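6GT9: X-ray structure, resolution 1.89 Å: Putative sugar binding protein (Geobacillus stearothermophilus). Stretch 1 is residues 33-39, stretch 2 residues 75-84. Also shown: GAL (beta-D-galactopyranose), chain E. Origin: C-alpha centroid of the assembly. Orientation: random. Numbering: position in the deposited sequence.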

ATOM      1  N   PHE A  33      21.919  -4.081   2.295  1.00 21.89           N
ATOM      2  CA  PHE A  33      20.745  -3.386   1.784  1.00 21.43           C
ATOM      3  C   PHE A  33      19.782  -3.137   2.937  1.00 21.33           C
ATOM      4  O   PHE A  33      19.590  -4.010   3.789  1.00 21.23           O
ATOM      5  CB  PHE A  33      19.989  -4.200   0.719  1.00 16.95           C
ATOM      6  CG  PHE A  33      20.806  -4.575  -0.500  1.00 18.87           C
ATOM      7  CD1 PHE A  33      22.042  -3.991  -0.756  1.00 18.39           C
ATOM      8  CD2 PHE A  33      20.309  -5.513  -1.393  1.00 17.28           C
ATOM      9  CE1 PHE A  33      22.777  -4.354  -1.883  1.00 18.41           C
ATOM     10  CE2 PHE A  33      21.033  -5.874  -2.517  1.00 19.16           C
ATOM     11  CZ  PHE A  33      22.279  -5.298  -2.750  1.00 21.45           C
ATOM     12  N   VAL A  34      19.158  -1.963   2.955  1.00 18.56           N
ATOM     13  CA  VAL A  34      18.166  -1.626   3.968  1.00 16.48           C
ATOM     14  C   VAL A  34      16.803  -1.543   3.295  1.00 19.38           C
ATOM     15  O   VAL A  34      16.664  -0.918   2.239  1.00 17.69           O
ATOM     16  CB  VAL A  34      18.501  -0.308   4.683  1.00 17.80           C
ATOM     17  CG1 VAL A  34      17.396   0.028   5.708  1.00 19.61           C
ATOM     18  CG2 VAL A  34      19.879  -0.408   5.381  1.00 17.93           C
ATOM     19  N   LEU A  35      15.804  -2.173   3.902  1.00 19.91           N
ATOM     20  CA  LEU A  35      14.412  -2.045   3.479  1.00 21.37           C
ATOM     21  C   LEU A  35      13.683  -1.295   4.581  1.00 19.66           C
ATOM     22  O   LEU A  35      13.703  -1.727   5.737  1.00 17.52           O
ATOM     23  CB  LEU A  35      13.769  -3.409   3.231  1.00 15.43           C
ATOM     24  CG  LEU A  35      12.249  -3.426   3.017  1.00 15.79           C
ATOM     25  CD1 LEU A  35      11.841  -2.667   1.755  1.00 17.22           C
ATOM     26  CD2 LEU A  35      11.733  -4.860   2.982  1.00 15.24           C
ATOM     27  N   VAL A  36      13.075  -0.167   4.231  1.00 18.34           N
ATOM     28  CA  VAL A  36      12.358   0.668   5.188  1.00 19.29           C
ATOM     29  C   VAL A  36      10.863   0.513   4.914  1.00 20.66           C
ATOM     30  O   VAL A  36      10.390   0.930   3.846  1.00 23.57           O
ATOM     31  CB  VAL A  36      12.785   2.136   5.086  1.00 17.95           C
ATOM     32  CG1 VAL A  36      12.009   2.971   6.095  1.00 22.59           C
ATOM     33  CG2 VAL A  36      14.290   2.265   5.296  1.00 20.50           C
ATOM     34  N   PRO A  37      10.094  -0.094   5.812  1.00 19.64           N
ATOM     35  CA  PRO A  37       8.646  -0.183   5.620  1.00 19.69           C
ATOM     36  C   PRO A  37       7.948   1.073   6.128  1.00 19.09           C
ATOM     37  O   PRO A  37       8.521   1.893   6.841  1.00 18.82           O
ATOM     38  CB  PRO A  37       8.265  -1.391   6.474  1.00 19.12           C
ATOM     39  CG  PRO A  37       9.184  -1.236   7.665  1.00 19.93           C
ATOM     40  CD  PRO A  37      10.515  -0.770   7.058  1.00 20.40           C
ATOM     41  N   GLU A  38       6.677   1.212   5.741  1.00 20.13           N
ATOM     42  CA  GLU A  38       5.871   2.310   6.255  1.00 18.07           C
ATOM     43  C   GLU A  38       5.724   2.204   7.769  1.00 21.32           C
ATOM     44  O   GLU A  38       5.732   3.216   8.472  1.00 21.34           O
ATOM     45  CB  GLU A  38       4.497   2.310   5.575  1.00 17.56           C
ATOM     46  CG  GLU A  38       3.585   3.483   5.901  1.00 21.47           C
ATOM     47  CD  GLU A  38       2.358   3.508   4.979  1.00 23.61           C
ATOM     48  OE1 GLU A  38       2.265   2.610   4.114  1.00 22.22           O
ATOM     49  OE2 GLU A  38       1.499   4.408   5.112  1.00 25.17           O
ATOM     50  N   GLU A  39       5.617   0.979   8.282  1.00 19.08           N
ATOM     51  CA  GLU A  39       5.417   0.712   9.701  1.00 21.88           C
ATOM     52  C   GLU A  39       5.915  -0.698   9.971  1.00 22.63           C
ATOM     53  O   GLU A  39       5.535  -1.637   9.258  1.00 22.68           O
ATOM     54  CB  GLU A  39       3.942   0.856  10.094  1.00 20.60           C
ATOM     55  CG  GLU A  39       3.688   0.852  11.615  1.00 27.32           C
ATOM     56  CD  GLU A  39       2.227   1.117  11.951  1.00 24.84           C
ATOM     57  OE1 GLU A  39       1.468   0.145  12.172  1.00 24.25           O
ATOM     58  OE2 GLU A  39       1.828   2.303  11.940  1.00 22.08           O
ATOM     59  N   GLU A  75       9.825  10.440  11.163  1.00 22.21           N
ATOM     60  CA  GLU A  75      10.594   9.285  11.625  1.00 23.03           C
ATOM     61  C   GLU A  75      11.100   8.455  10.444  1.00 25.67           C
ATOM     62  O   GLU A  75      12.245   7.981  10.439  1.00 21.95           O
ATOM     63  CB  GLU A  75       9.735   8.444  12.567  1.00 23.83           C
ATOM     64  CG  GLU A  75      10.375   7.165  13.068  1.00 28.70           C
ATOM     65  CD  GLU A  75      11.574   7.389  13.981  1.00 32.18           C
ATOM     66  OE1 GLU A  75      11.876   8.554  14.355  1.00 30.09           O
ATOM     67  OE2 GLU A  75      12.211   6.370  14.329  1.00 33.90           O
ATOM     68  N   HIS A  76      10.248   8.279   9.437  1.00 23.11           N
ATOM     69  CA  HIS A  76      10.623   7.592   8.206  1.00 22.40           C
ATOM     70  C   HIS A  76      11.828   8.257   7.553  1.00 19.82           C
ATOM     71  O   HIS A  76      12.784   7.585   7.156  1.00 21.42           O
ATOM     72  CB  HIS A  76       9.413   7.591   7.266  1.00 20.03           C
ATOM     73  CG  HIS A  76       9.442   6.535   6.200  1.00 23.11           C
ATOM     74  ND1 HIS A  76       8.297   5.903   5.760  1.00 23.56           N
ATOM     75  CD2 HIS A  76      10.459   6.025   5.465  1.00 22.35           C
ATOM     76  CE1 HIS A  76       8.610   5.035   4.816  1.00 24.62           C
ATOM     77  NE2 HIS A  76       9.914   5.091   4.611  1.00 24.00           N
ATOM     78  N   LEU A  77      11.799   9.565   7.444  1.00 20.73           N
ATOM     79  CA  LEU A  77      12.890  10.267   6.859  1.00 19.41           C
ATOM     80  C   LEU A  77      14.149  10.213   7.715  1.00 20.22           C
ATOM     81  O   LEU A  77      15.210  10.252   7.205  1.00 20.48           O
ATOM     82  CB  LEU A  77      12.549  11.695   6.567  1.00 20.02           C
ATOM     83  CG  LEU A  77      11.443  11.919   5.576  1.00 23.67           C
ATOM     84  CD1 LEU A  77      11.137  13.386   5.508  1.00 26.94           C
ATOM     85  CD2 LEU A  77      11.787  11.361   4.211  1.00 22.84           C
ATOM     86  N   ARG A  78      14.019  10.123   9.013  1.00 19.29           N
ATOM     87  CA  ARG A  78      15.199  10.049   9.874  1.00 21.36           C
ATOM     88  C   ARG A  78      15.909   8.714   9.705  1.00 23.38           C
ATOM     89  O   ARG A  78      17.148   8.649   9.719  1.00 25.01           O
ATOM     90  CB  ARG A  78      14.794  10.270  11.340  1.00 21.36           C
ATOM     91  CG  ARG A  78      15.941  10.244  12.326  1.00 22.80           C
ATOM     92  CD  ARG A  78      15.409  10.204  13.782  1.00 32.18           C
ATOM     93  NE  ARG A  78      14.815   8.901  14.080  1.00 30.34           N
ATOM     94  CZ  ARG A  78      15.529   7.799  14.308  1.00 34.47           C
ATOM     95  NH1 ARG A  78      16.861   7.845  14.289  1.00 32.50           N
ATOM     96  NH2 ARG A  78      14.913   6.648  14.561  1.00 35.86           N
ATOM     97  N   ILE A  79      15.137   7.640   9.530  1.00 21.40           N
ATOM     98  CA  ILE A  79      15.704   6.309   9.337  1.00 20.36           C
ATOM     99  C   ILE A  79      16.422   6.220   7.999  1.00 21.61           C
ATOM    100  O   ILE A  79      17.494   5.605   7.893  1.00 19.18           O
ATOM    101  CB  ILE A  79      14.596   5.253   9.468  1.00 29.06           C
ATOM    102  CG1 ILE A  79      14.104   5.204  10.923  1.00 26.14           C
ATOM    103  CG2 ILE A  79      15.078   3.899   8.974  1.00 25.85           C
ATOM    104  CD1 ILE A  79      12.866   4.379  11.112  1.00 26.10           C
ATOM    105  N   LEU A  80      15.863   6.849   6.962  1.00 20.41           N
ATOM    106  CA  LEU A  80      16.540   6.884   5.665  1.00 20.19           C
ATOM    107  C   LEU A  80      17.899   7.558   5.774  1.00 23.52           C
ATOM    108  O   LEU A  80      18.901   7.046   5.269  1.00 22.21           O
ATOM    109  CB  LEU A  80      15.684   7.606   4.628  1.00 15.58           C
ATOM    110  CG  LEU A  80      14.425   6.839   4.232  1.00 23.78           C
ATOM    111  CD1 LEU A  80      13.579   7.642   3.261  1.00 26.32           C
ATOM    112  CD2 LEU A  80      14.831   5.510   3.634  1.00 21.12           C
ATOM    113  N   LYS A  81      17.948   8.723   6.420  1.00 21.82           N
ATOM    114  CA  LYS A  81      19.223   9.422   6.533  1.00 25.20           C
ATOM    115  C   LYS A  81      20.203   8.659   7.410  1.00 26.86           C
ATOM    116  O   LYS A  81      21.409   8.661   7.136  1.00 27.65           O
ATOM    117  CB  LYS A  81      18.991  10.830   7.067  1.00 28.74           C
ATOM    118  CG  LYS A  81      18.076  11.651   6.161  1.00 27.78           C
ATOM    119  CD  LYS A  81      17.797  13.013   6.762  1.00 33.95           C
ATOM    120  CE  LYS A  81      16.855  13.823   5.900  1.00 40.62           C
ATOM    121  NZ  LYS A  81      16.827  15.255   6.319  1.00 44.13           N
ATOM    122  N   LYS A  82      19.707   7.988   8.451  1.00 25.44           N
ATOM    123  CA  LYS A  82      20.591   7.225   9.322  1.00 27.31           C
ATOM    124  C   LYS A  82      21.242   6.066   8.578  1.00 23.12           C
ATOM    125  O   LYS A  82      22.440   5.797   8.755  1.00 22.91           O
ATOM    126  CB  LYS A  82      19.813   6.716  10.536  1.00 24.59           C
ATOM    127  CG  LYS A  82      20.694   6.175  11.636  1.00 27.05           C
ATOM    128  CD  LYS A  82      19.864   5.869  12.866  1.00 26.07           C
ATOM    129  CE  LYS A  82      20.724   5.203  13.906  1.00 28.93           C
ATOM    130  NZ  LYS A  82      21.955   5.996  14.124  1.00 33.95           N
ATOM    131  N   ALA A  83      20.467   5.361   7.751  1.00 23.87           N
ATOM    132  CA  ALA A  83      21.038   4.286   6.942  1.00 24.31           C
ATOM    133  C   ALA A  83      22.041   4.825   5.930  1.00 21.56           C
ATOM    134  O   ALA A  83      23.078   4.196   5.682  1.00 21.62           O
ATOM    135  CB  ALA A  83      19.935   3.504   6.226  1.00 18.43           C
ATOM    136  N   ALA A  84      21.748   5.972   5.311  1.00 20.96           N
ATOM    137  CA  ALA A  84      22.721   6.533   4.370  1.00 20.75           C
ATOM    138  C   ALA A  84      23.997   6.962   5.088  1.00 23.19           C
ATOM    139  O   ALA A  84      25.088   6.909   4.505  1.00 21.88           O
ATOM    140  CB  ALA A  84      22.121   7.718   3.620  1.00 19.80           C
TER
HETATM  141  C1  GAL E 401      -1.238  -1.455   1.704  1.00 16.19           C
HETATM  142  C2  GAL E 401      -0.150  -0.511   1.232  1.00 17.95           C
HETATM  143  C3  GAL E 401       1.033  -0.476   2.216  1.00 17.31           C
HETATM  144  C4  GAL E 401       0.544  -0.111   3.608  1.00 16.41           C
HETATM  145  C5  GAL E 401      -0.604  -1.015   4.023  1.00 20.18           C
HETATM  146  C6  GAL E 401      -1.255  -0.575   5.336  1.00 19.10           C
HETATM  147  O1  GAL E 401      -2.315  -1.437   0.789  1.00 20.53           O
HETATM  148  O2  GAL E 401       0.356  -0.912  -0.049  1.00 16.36           O
HETATM  149  O3  GAL E 401       1.926   0.530   1.845  1.00 18.48           O
HETATM  150  O4  GAL E 401       0.111   1.253   3.640  1.00 18.15           O
HETATM  151  O5  GAL E 401      -1.693  -1.063   3.015  1.00 19.67           O
HETATM  152  O6  GAL E 401      -2.041  -1.612   5.881  1.00 20.40           O
HETATM  153  O   HOH W   1       6.124   5.819   7.758  1.00 21.04           O

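The helix of residues 75-84 packs against the strand that runs through Phe33, Val34 and Leu35, with the two chain directions almost exactly antiparallel (179°) and the axes 9.8 Å apart at closest approach. Walking up the helix therefore means walking back down the strand: His76 lies nearest Glu38, Leu80 nearest Val36 and Ala83 nearest Val34, as judged by CA positions. No direct hydrogen bond joins the two segments, and the contact is mainly one of apolar packing.

Glu75 does not touch the strand. Its carboxylate instead turns along the helix to Arg78, one turn on, where a salt bridge forms: Arg78 NH2 lies 2.7 Å from Glu75 OE2, and Arg78 NE donates to Glu75 OE1 at 3.0 Å. Both N-H groups point almost straight at their acceptors, so the guanidinium and carboxylate meet through two paired hydrogen bonds.

His76 makes the most extensive contact from the helix. Its CA-to-CB bond points sideways, but the t rotamer brings the imidazole closer to the opposing segment. There His76 NE2 approaches Val36 CG1 to 3.3 Å, a close contact between a ring nitrogen and a methyl group, while NE2 is also hydrogen-bonded elsewhere in the structure. On the same ring, His76 CE1 lies 3.7 Å from Pro37 O and 4.1 Å from Glu38 CA. The other nitrogen is linked to the backbone through a water, which donates to Glu38 O at 2.7 Å and is hydrogen-bonded to His76 ND1 at 3.0 Å. The side chain of Glu38, whose CA-to-CB bond points away from the helix, reaches the sugar: GAL O4 donates to Glu38 OE1 at 2.6 Å. Glu38 thus meets His76 through its backbone and galactose through its carboxylate.

Leu77 points away from the strand, but Ile79 points toward it, placing Ile79 CG2 4.1 Å from Val36 CG2. Leu80 starts sideways and then brings its end nearer, so that Leu80 CD2 comes within 3.7 Å of the same methyl, Val36 CG2. Val36, in the t rotamer, consequently meets three helix residues and has the largest covered area in the contact.

Lys81 and Lys82 are exposed and take no part. One turn beyond Ile79, Ala83 again points toward the strand, and its CB rests 4.0 Å from Val34 CG2. The CA atoms of Val34 and Ala83 are 7.2 Å apart, the shortest spacing in the register. Between Val34 and Val36, Leu35 is out of reach of the helix, consistent with the alternation of side chains along a strand.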